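Local coordinates for protein DnaJ homolog subfamily C member 3 (Mus musculus, PDB 3IEG) that acts as a co-chaperone in the endoplasmic reticulum stress response, binding misfolded proteins through its TPR repeats and stimulating the ATPase of HSC70, at residues 283-296 against 308-320. Sequence-based numbering, arbitrary orientation.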
ATOM      1  N   SER A 283      32.748   2.093  17.377  1.00 40.56           N
ATOM      2  CA  SER A 283      33.507   0.884  17.058  1.00 41.33           C
ATOM      3  C   SER A 283      34.584   1.118  15.995  1.00 41.66           C
ATOM      4  O   SER A 283      35.753   0.824  16.217  1.00 41.49           O
ATOM      5  CB  SER A 283      32.561  -0.240  16.625  1.00 41.41           C
ATOM      6  OG  SER A 283      33.256  -1.468  16.451  1.00 42.32           O
ATOM      7  N   LYS A 284      34.178   1.652  14.846  1.00 42.49           N
ATOM      8  CA  LYS A 284      35.077   1.867  13.712  1.00 43.16           C
ATOM      9  C   LYS A 284      36.086   3.003  13.933  1.00 43.55           C
ATOM     10  O   LYS A 284      37.148   3.028  13.309  1.00 43.72           O
ATOM     11  CB  LYS A 284      34.274   2.123  12.432  1.00 43.30           C
ATOM     12  CG  LYS A 284      33.540   0.918  11.870  1.00 44.23           C
ATOM     13  CD  LYS A 284      34.491  -0.156  11.315  1.00 46.26           C
ATOM     14  CE  LYS A 284      33.697  -1.289  10.641  1.00 48.12           C
ATOM     15  NZ  LYS A 284      34.324  -2.644  10.790  1.00 48.55           N
ATOM     16  N   ASP A 285      35.746   3.938  14.811  1.00 44.08           N
ATOM     17  CA  ASP A 285      36.650   5.024  15.178  1.00 44.92           C
ATOM     18  C   ASP A 285      37.621   4.536  16.256  1.00 45.62           C
ATOM     19  O   ASP A 285      38.333   5.327  16.878  1.00 45.65           O
ATOM     20  CB  ASP A 285      35.844   6.225  15.688  1.00 44.75           C
ATOM     21  CG  ASP A 285      36.589   7.542  15.551  1.00 45.32           C
ATOM     22  OD1 ASP A 285      37.453   7.661  14.648  1.00 44.86           O
ATOM     23  OD2 ASP A 285      36.297   8.467  16.347  1.00 45.94           O
ATOM     24  N   GLU A 286      37.642   3.217  16.455  1.00 46.49           N
ATOM     25  CA  GLU A 286      38.412   2.565  17.508  1.00 47.24           C
ATOM     26  C   GLU A 286      38.366   3.316  18.839  1.00 47.35           C
ATOM     27  O   GLU A 286      39.401   3.724  19.369  1.00 47.41           O
ATOM     28  CB  GLU A 286      39.847   2.321  17.055  1.00 47.43           C
ATOM     29  CG  GLU A 286      39.959   1.269  15.968  1.00 49.46           C
ATOM     30  CD  GLU A 286      41.381   1.102  15.446  1.00 51.58           C
ATOM     31  OE1 GLU A 286      42.220   2.012  15.652  1.00 51.62           O
ATOM     32  OE2 GLU A 286      41.648   0.057  14.812  1.00 52.64           O
ATOM     33  N   LYS A 287      37.152   3.496  19.360  1.00 47.35           N
ATOM     34  CA  LYS A 287      36.936   4.079  20.681  1.00 47.55           C
ATOM     35  C   LYS A 287      36.130   3.110  21.560  1.00 47.32           C
ATOM     36  O   LYS A 287      34.946   3.317  21.816  1.00 47.37           O
ATOM     37  CB  LYS A 287      36.301   5.469  20.556  1.00 47.30           C
ATOM     38  CG  LYS A 287      37.314   6.503  20.076  1.00 48.05           C
ATOM     39  CD  LYS A 287      36.727   7.878  19.801  1.00 48.86           C
ATOM     40  CE  LYS A 287      37.866   8.893  19.583  1.00 51.30           C
ATOM     41  NZ  LYS A 287      37.451  10.128  18.849  1.00 51.85           N
ATOM     42  N   PRO A 288      36.794   2.044  22.038  1.00 47.36           N
ATOM     43  CA  PRO A 288      36.160   0.848  22.592  1.00 47.25           C
ATOM     44  C   PRO A 288      35.270   1.047  23.811  1.00 47.46           C
ATOM     45  O   PRO A 288      34.213   0.436  23.874  1.00 47.70           O
ATOM     46  CB  PRO A 288      37.349  -0.042  22.948  1.00 47.32           C
ATOM     47  CG  PRO A 288      38.494   0.890  23.100  1.00 47.48           C
ATOM     48  CD  PRO A 288      38.263   1.945  22.076  1.00 47.23           C
ATOM     49  N   VAL A 289      35.683   1.875  24.771  1.00 47.83           N
ATOM     50  CA  VAL A 289      34.894   2.080  25.997  1.00 47.98           C
ATOM     51  C   VAL A 289      33.479   2.542  25.668  1.00 48.10           C
ATOM     52  O   VAL A 289      32.509   1.943  26.133  1.00 48.15           O
ATOM     53  CB  VAL A 289      35.561   3.083  26.994  1.00 48.16           C
ATOM     54  CG1 VAL A 289      34.705   3.250  28.258  1.00 47.81           C
ATOM     55  CG2 VAL A 289      36.978   2.632  27.368  1.00 48.53           C
ATOM     56  N   GLU A 290      33.370   3.596  24.860  1.00 48.39           N
ATOM     57  CA  GLU A 290      32.072   4.141  24.455  1.00 48.94           C
ATOM     58  C   GLU A 290      31.328   3.149  23.575  1.00 48.53           C
ATOM     59  O   GLU A 290      30.117   2.994  23.695  1.00 48.60           O
ATOM     60  CB  GLU A 290      32.215   5.487  23.732  1.00 49.33           C
ATOM     61  CG  GLU A 290      32.939   6.584  24.524  1.00 51.93           C
ATOM     62  CD  GLU A 290      34.454   6.586  24.284  1.00 55.77           C
ATOM     63  OE1 GLU A 290      35.148   5.631  24.725  1.00 56.64           O
ATOM     64  OE2 GLU A 290      34.951   7.549  23.648  1.00 56.95           O
ATOM     65  N   ALA A 291      32.063   2.465  22.708  1.00 48.25           N
ATOM     66  CA  ALA A 291      31.485   1.465  21.833  1.00 48.17           C
ATOM     67  C   ALA A 291      30.724   0.399  22.611  1.00 48.44           C
ATOM     68  O   ALA A 291      29.564   0.125  22.295  1.00 48.13           O
ATOM     69  CB  ALA A 291      32.552   0.833  20.960  1.00 48.13           C
ATOM     70  N   ILE A 292      31.351  -0.187  23.636  1.00 48.84           N
ATOM     71  CA  ILE A 292      30.680  -1.260  24.378  1.00 49.10           C
ATOM     72  C   ILE A 292      29.484  -0.750  25.182  1.00 49.29           C
ATOM     73  O   ILE A 292      28.513  -1.481  25.341  1.00 49.36           O
ATOM     74  CB  ILE A 292      31.614  -2.156  25.263  1.00 49.07           C
ATOM     75  CG1 ILE A 292      31.691  -1.639  26.697  1.00 50.10           C
ATOM     76  CG2 ILE A 292      32.997  -2.346  24.636  1.00 48.67           C
ATOM     77  CD1 ILE A 292      31.393  -2.705  27.751  1.00 52.08           C
ATOM     78  N   ARG A 293      29.538   0.497  25.657  1.00 49.60           N
ATOM     79  CA  ARG A 293      28.436   1.042  26.459  1.00 50.46           C
ATOM     80  C   ARG A 293      27.155   1.128  25.642  1.00 49.76           C
ATOM     81  O   ARG A 293      26.111   0.633  26.066  1.00 49.80           O
ATOM     82  CB  ARG A 293      28.765   2.410  27.088  1.00 50.40           C
ATOM     83  CG  ARG A 293      29.980   2.405  28.021  1.00 52.70           C
ATOM     84  CD  ARG A 293      30.001   3.594  29.015  1.00 52.52           C
ATOM     85  NE  ARG A 293      31.362   3.866  29.499  1.00 56.03           N
ATOM     86  CZ  ARG A 293      31.668   4.496  30.638  1.00 57.66           C
ATOM     87  NH1 ARG A 293      30.715   4.922  31.461  1.00 58.14           N
ATOM     88  NH2 ARG A 293      32.946   4.692  30.963  1.00 58.29           N
ATOM     89  N   ILE A 294      27.237   1.730  24.460  1.00 49.32           N
ATOM     90  CA  ILE A 294      26.023   1.977  23.684  1.00 48.87           C
ATOM     91  C   ILE A 294      25.631   0.827  22.774  1.00 48.01           C
ATOM     92  O   ILE A 294      24.459   0.666  22.488  1.00 47.92           O
ATOM     93  CB  ILE A 294      26.023   3.353  22.941  1.00 48.97           C
ATOM     94  CG1 ILE A 294      26.456   3.218  21.484  1.00 48.99           C
ATOM     95  CG2 ILE A 294      26.839   4.398  23.726  1.00 49.73           C
ATOM     96  CD1 ILE A 294      27.950   3.112  21.288  1.00 50.59           C
ATOM     97  N   CYS A 295      26.590   0.019  22.333  1.00 47.44           N
ATOM     98  CA  CYS A 295      26.226  -1.196  21.613  1.00 47.22           C
ATOM     99  C   CYS A 295      25.454  -2.125  22.548  1.00 47.89           C
ATOM    100  O   CYS A 295      24.540  -2.830  22.108  1.00 47.76           O
ATOM    101  CB  CYS A 295      27.437  -1.906  20.998  1.00 46.73           C
ATOM    102  SG  CYS A 295      28.359  -0.944  19.759  1.00 44.02           S
ATOM    103  N   SER A 296      25.806  -2.099  23.835  1.00 48.70           N
ATOM    104  CA  SER A 296      25.047  -2.819  24.862  1.00 49.59           C
ATOM    105  C   SER A 296      23.627  -2.288  24.995  1.00 50.54           C
ATOM    106  O   SER A 296      22.682  -3.066  25.079  1.00 50.51           O
ATOM    107  CB  SER A 296      25.749  -2.752  26.208  1.00 49.34           C
ATOM    108  OG  SER A 296      26.968  -3.458  26.157  1.00 49.00           O
ATOM    109  N   ALA A 308      25.164  -4.736  15.767  1.00 46.67           N
ATOM    110  CA  ALA A 308      25.551  -4.341  17.125  1.00 46.10           C
ATOM    111  C   ALA A 308      26.449  -5.389  17.770  1.00 45.59           C
ATOM    112  O   ALA A 308      27.402  -5.046  18.476  1.00 45.58           O
ATOM    113  CB  ALA A 308      24.308  -4.086  17.990  1.00 45.73           C
ATOM    114  N   LEU A 309      26.142  -6.660  17.523  1.00 44.83           N
ATOM    115  CA  LEU A 309      26.970  -7.755  18.012  1.00 44.49           C
ATOM    116  C   LEU A 309      28.377  -7.702  17.422  1.00 44.36           C
ATOM    117  O   LEU A 309      29.364  -7.764  18.160  1.00 44.19           O
ATOM    118  CB  LEU A 309      26.312  -9.105  17.732  1.00 44.26           C
ATOM    119  CG  LEU A 309      25.110  -9.400  18.632  1.00 44.35           C
ATOM    120  CD1 LEU A 309      24.293 -10.567  18.101  1.00 42.63           C
ATOM    121  CD2 LEU A 309      25.551  -9.635  20.081  1.00 44.64           C
ATOM    122  N   LYS A 310      28.458  -7.570  16.099  1.00 44.09           N
ATOM    123  CA  LYS A 310      29.737  -7.508  15.392  1.00 44.31           C
ATOM    124  C   LYS A 310      30.560  -6.310  15.838  1.00 43.88           C
ATOM    125  O   LYS A 310      31.772  -6.424  16.048  1.00 43.92           O
ATOM    126  CB  LYS A 310      29.522  -7.437  13.874  1.00 44.49           C
ATOM    127  CG  LYS A 310      29.116  -8.760  13.209  1.00 45.27           C
ATOM    128  CD  LYS A 310      28.438  -8.550  11.844  1.00 45.35           C
ATOM    129  CE  LYS A 310      29.381  -7.922  10.822  1.00 46.80           C
ATOM    130  NZ  LYS A 310      28.674  -7.682   9.539  1.00 48.12           N
ATOM    131  N   ASP A 311      29.897  -5.164  15.984  1.00 43.55           N
ATOM    132  CA  ASP A 311      30.586  -3.934  16.346  1.00 43.12           C
ATOM    133  C   ASP A 311      31.054  -3.949  17.801  1.00 43.28           C
ATOM    134  O   ASP A 311      32.167  -3.485  18.095  1.00 43.01           O
ATOM    135  CB  ASP A 311      29.744  -2.698  16.009  1.00 42.76           C
ATOM    136  CG  ASP A 311      29.649  -2.453  14.512  1.00 41.61           C
ATOM    137  OD1 ASP A 311      30.523  -2.934  13.779  1.00 41.00           O
ATOM    138  OD2 ASP A 311      28.703  -1.787  14.058  1.00 40.29           O
ATOM    139  N   ARG A 312      30.226  -4.495  18.696  1.00 43.31           N
ATOM    140  CA  ARG A 312      30.658  -4.700  20.082  1.00 43.67           C
ATOM    141  C   ARG A 312      31.819  -5.694  20.138  1.00 44.15           C
ATOM    142  O   ARG A 312      32.806  -5.456  20.837  1.00 44.35           O
ATOM    143  CB  ARG A 312      29.522  -5.146  21.004  1.00 43.47           C
ATOM    144  CG  ARG A 312      29.926  -5.078  22.472  1.00 43.39           C
ATOM    145  CD  ARG A 312      28.767  -5.192  23.420  1.00 42.80           C
ATOM    146  NE  ARG A 312      28.266  -6.558  23.451  1.00 43.81           N
ATOM    147  CZ  ARG A 312      27.281  -6.987  24.233  1.00 43.76           C
ATOM    148  NH1 ARG A 312      26.662  -6.154  25.066  1.00 42.83           N
ATOM    149  NH2 ARG A 312      26.914  -8.258  24.166  1.00 43.96           N
ATOM    150  N   ALA A 313      31.705  -6.792  19.391  1.00 44.38           N
ATOM    151  CA  ALA A 313      32.804  -7.728  19.248  1.00 44.75           C
ATOM    152  C   ALA A 313      34.078  -6.978  18.865  1.00 45.15           C
ATOM    153  O   ALA A 313      35.049  -6.988  19.614  1.00 45.16           O
ATOM    154  CB  ALA A 313      32.472  -8.797  18.220  1.00 44.81           C
ATOM    155  N   GLU A 314      34.069  -6.302  17.720  1.00 45.78           N
ATOM    156  CA  GLU A 314      35.244  -5.548  17.293  1.00 46.77           C
ATOM    157  C   GLU A 314      35.813  -4.652  18.404  1.00 46.27           C
ATOM    158  O   GLU A 314      37.028  -4.496  18.514  1.00 46.47           O
ATOM    159  CB  GLU A 314      34.962  -4.746  16.021  1.00 46.65           C
ATOM    160  CG  GLU A 314      35.304  -5.490  14.723  1.00 48.27           C
ATOM    161  CD  GLU A 314      35.071  -4.642  13.459  1.00 49.20           C
ATOM    162  OE1 GLU A 314      35.504  -3.457  13.439  1.00 52.76           O
ATOM    163  OE2 GLU A 314      34.460  -5.162  12.485  1.00 51.25           O
ATOM    164  N   ALA A 315      34.941  -4.089  19.236  1.00 46.09           N
ATOM    165  CA  ALA A 315      35.385  -3.236  20.337  1.00 45.97           C
ATOM    166  C   ALA A 315      36.024  -4.032  21.479  1.00 46.09           C
ATOM    167  O   ALA A 315      36.946  -3.542  22.127  1.00 46.03           O
ATOM    168  CB  ALA A 315      34.248  -2.394  20.851  1.00 45.64           C
ATOM    169  N   TYR A 316      35.535  -5.250  21.722  1.00 46.36           N
ATOM    170  CA  TYR A 316      36.102  -6.129  22.755  1.00 46.62           C
ATOM    171  C   TYR A 316      37.548  -6.524  22.470  1.00 46.98           C
ATOM    172  O   TYR A 316      38.349  -6.659  23.393  1.00 46.60           O
ATOM    173  CB  TYR A 316      35.261  -7.390  22.939  1.00 46.18           C
ATOM    174  CG  TYR A 316      34.061  -7.205  23.829  1.00 46.42           C
ATOM    175  CD1 TYR A 316      32.859  -7.862  23.554  1.00 45.73           C
ATOM    176  CD2 TYR A 316      34.116  -6.371  24.949  1.00 46.65           C
ATOM    177  CE1 TYR A 316      31.754  -7.699  24.365  1.00 44.86           C
ATOM    178  CE2 TYR A 316      33.001  -6.197  25.769  1.00 45.77           C
ATOM    179  CZ  TYR A 316      31.831  -6.867  25.466  1.00 45.61           C
ATOM    180  OH  TYR A 316      30.731  -6.702  26.270  1.00 46.66           O
ATOM    181  N   LEU A 317      37.855  -6.707  21.187  1.00 47.71           N
ATOM    182  CA  LEU A 317      39.186  -7.087  20.725  1.00 48.68           C
ATOM    183  C   LEU A 317      40.251  -6.011  20.970  1.00 49.35           C
ATOM    184  O   LEU A 317      41.394  -6.336  21.305  1.00 49.37           O
ATOM    185  CB  LEU A 317      39.151  -7.451  19.233  1.00 48.72           C
ATOM    186  CG  LEU A 317      38.392  -8.704  18.790  1.00 49.01           C
ATOM    187  CD1 LEU A 317      38.321  -8.765  17.267  1.00 49.28           C
ATOM    188  CD2 LEU A 317      39.042  -9.962  19.345  1.00 48.60           C
ATOM    189  N   ILE A 318      39.894  -4.742  20.782  1.00 50.23           N
ATOM    190  CA  ILE A 318      40.810  -3.660  21.132  1.00 51.09           C
ATOM    191  C   ILE A 318      41.096  -3.772  22.626  1.00 51.94           C
ATOM    192  O   ILE A 318      42.247  -3.738  23.052  1.00 51.97           O
ATOM    193  CB  ILE A 318      40.267  -2.262  20.731  1.00 51.09           C
ATOM    194  CG1 ILE A 318      39.943  -2.244  19.229  1.00 50.97           C
ATOM    195  CG2 ILE A 318      41.280  -1.157  21.086  1.00 50.10           C
ATOM    196  CD1 ILE A 318      39.131  -1.039  18.747  1.00 50.96           C
ATOM    197  N   GLU A 319      40.043  -3.979  23.406  1.00 53.26           N
ATOM    198  CA  GLU A 319      40.153  -4.182  24.848  1.00 54.66           C
ATOM    199  C   GLU A 319      40.757  -5.530  25.247  1.00 55.60           C
ATOM    200  O   GLU A 319      40.806  -5.860  26.434  1.00 55.84           O
ATOM    201  CB  GLU A 319      38.780  -4.048  25.494  1.00 54.68           C
ATOM    202  CG  GLU A 319      38.167  -2.684  25.384  1.00 55.49           C
ATOM    203  CD  GLU A 319      38.931  -1.649  26.165  1.00 56.96           C
ATOM    204  OE1 GLU A 319      39.901  -1.086  25.609  1.00 57.58           O
ATOM    205  OE2 GLU A 319      38.551  -1.395  27.329  1.00 58.27           O
ATOM    206  N   GLU A 320      41.201  -6.308  24.264  1.00 56.76           N
ATOM    207  CA  GLU A 320      41.829  -7.614  24.511  1.00 58.33           C
ATOM    208  C   GLU A 320      40.947  -8.588  25.293  1.00 59.06           C
ATOM    209  O   GLU A 320      41.427  -9.581  25.834  1.00 59.16           O
ATOM    210  CB  GLU A 320      43.224  -7.459  25.152  1.00 58.22           C
ATOM    211  CG  GLU A 320      44.339  -7.241  24.115  1.00 58.78           C
ATOM    212  CD  GLU A 320      45.603  -6.586  24.670  1.00 59.17           C
ATOM    213  OE1 GLU A 320      45.738  -6.436  25.908  1.00 60.05           O
ATOM    214  OE2 GLU A 320      46.474  -6.218  23.848  1.00 60.71           O
TER
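Ala315 CB meets Ala291 CB at 3.6 Å, a low bump set in a shallow hollow with Ile292 CG2 on one flank and the ring of Pro288 on another. Helices 288-296 and 308-318, from adjoining TPR repeats, run nearly antiparallel, at 150°, and their axes approach to 8.8 Å, consistent with small side chains at the centre allowing the close approach. Pro288, in the first turn of its helix, is a larger knob: its CB touches Ala315 O and meets Glu319 CG, while its CG fits the notch formed by Ile318 CG2, at 4.0 Å, and Glu319 OE1. Ile292 CG2 also reaches CE2 of Tyr316, approaching the ring obliquely.

Polar contacts border this apolar seam. Ser296 OG, turned back beside its own backbone N (chi1 -66°), donates to Ile292 O at 2.6 Å and accepts from Arg312 NH1 at 2.9 Å, lying almost in the guanidinium plane. An alanine at Ser296 is likely to leave Arg312 NH1 without this acceptor and the guanidinium less firmly oriented, although the salt bridge from Arg312 NE to Asp328 would remain. Along another border, Ser283 OG donates to Asp311 O at 2.8 Å, while the helical Ala315 N reaches that carbonyl from its opposite face. Beyond it, Lys284 NZ meets the carboxylate of Glu314 in a salt bridge, 3.0 Å from OE1 on its syn side.

Cys295 CB packs on Arg312 CB, and its sulfur is tied by a disulfide to Cys279, joining helix 288-301 to helix 268-284. As in TPR arrays generally, where antiparallel helices stack side by side, helix 306-318 lies against this preceding pair: it packs on helix 288-301 through the apolar seam and on helix 268-284 through Ser283, Lys284 and an Asp311–His280 bond, while Ala313 and Tyr316 touch helix 322-333 and Leu317 meets helix 340-357.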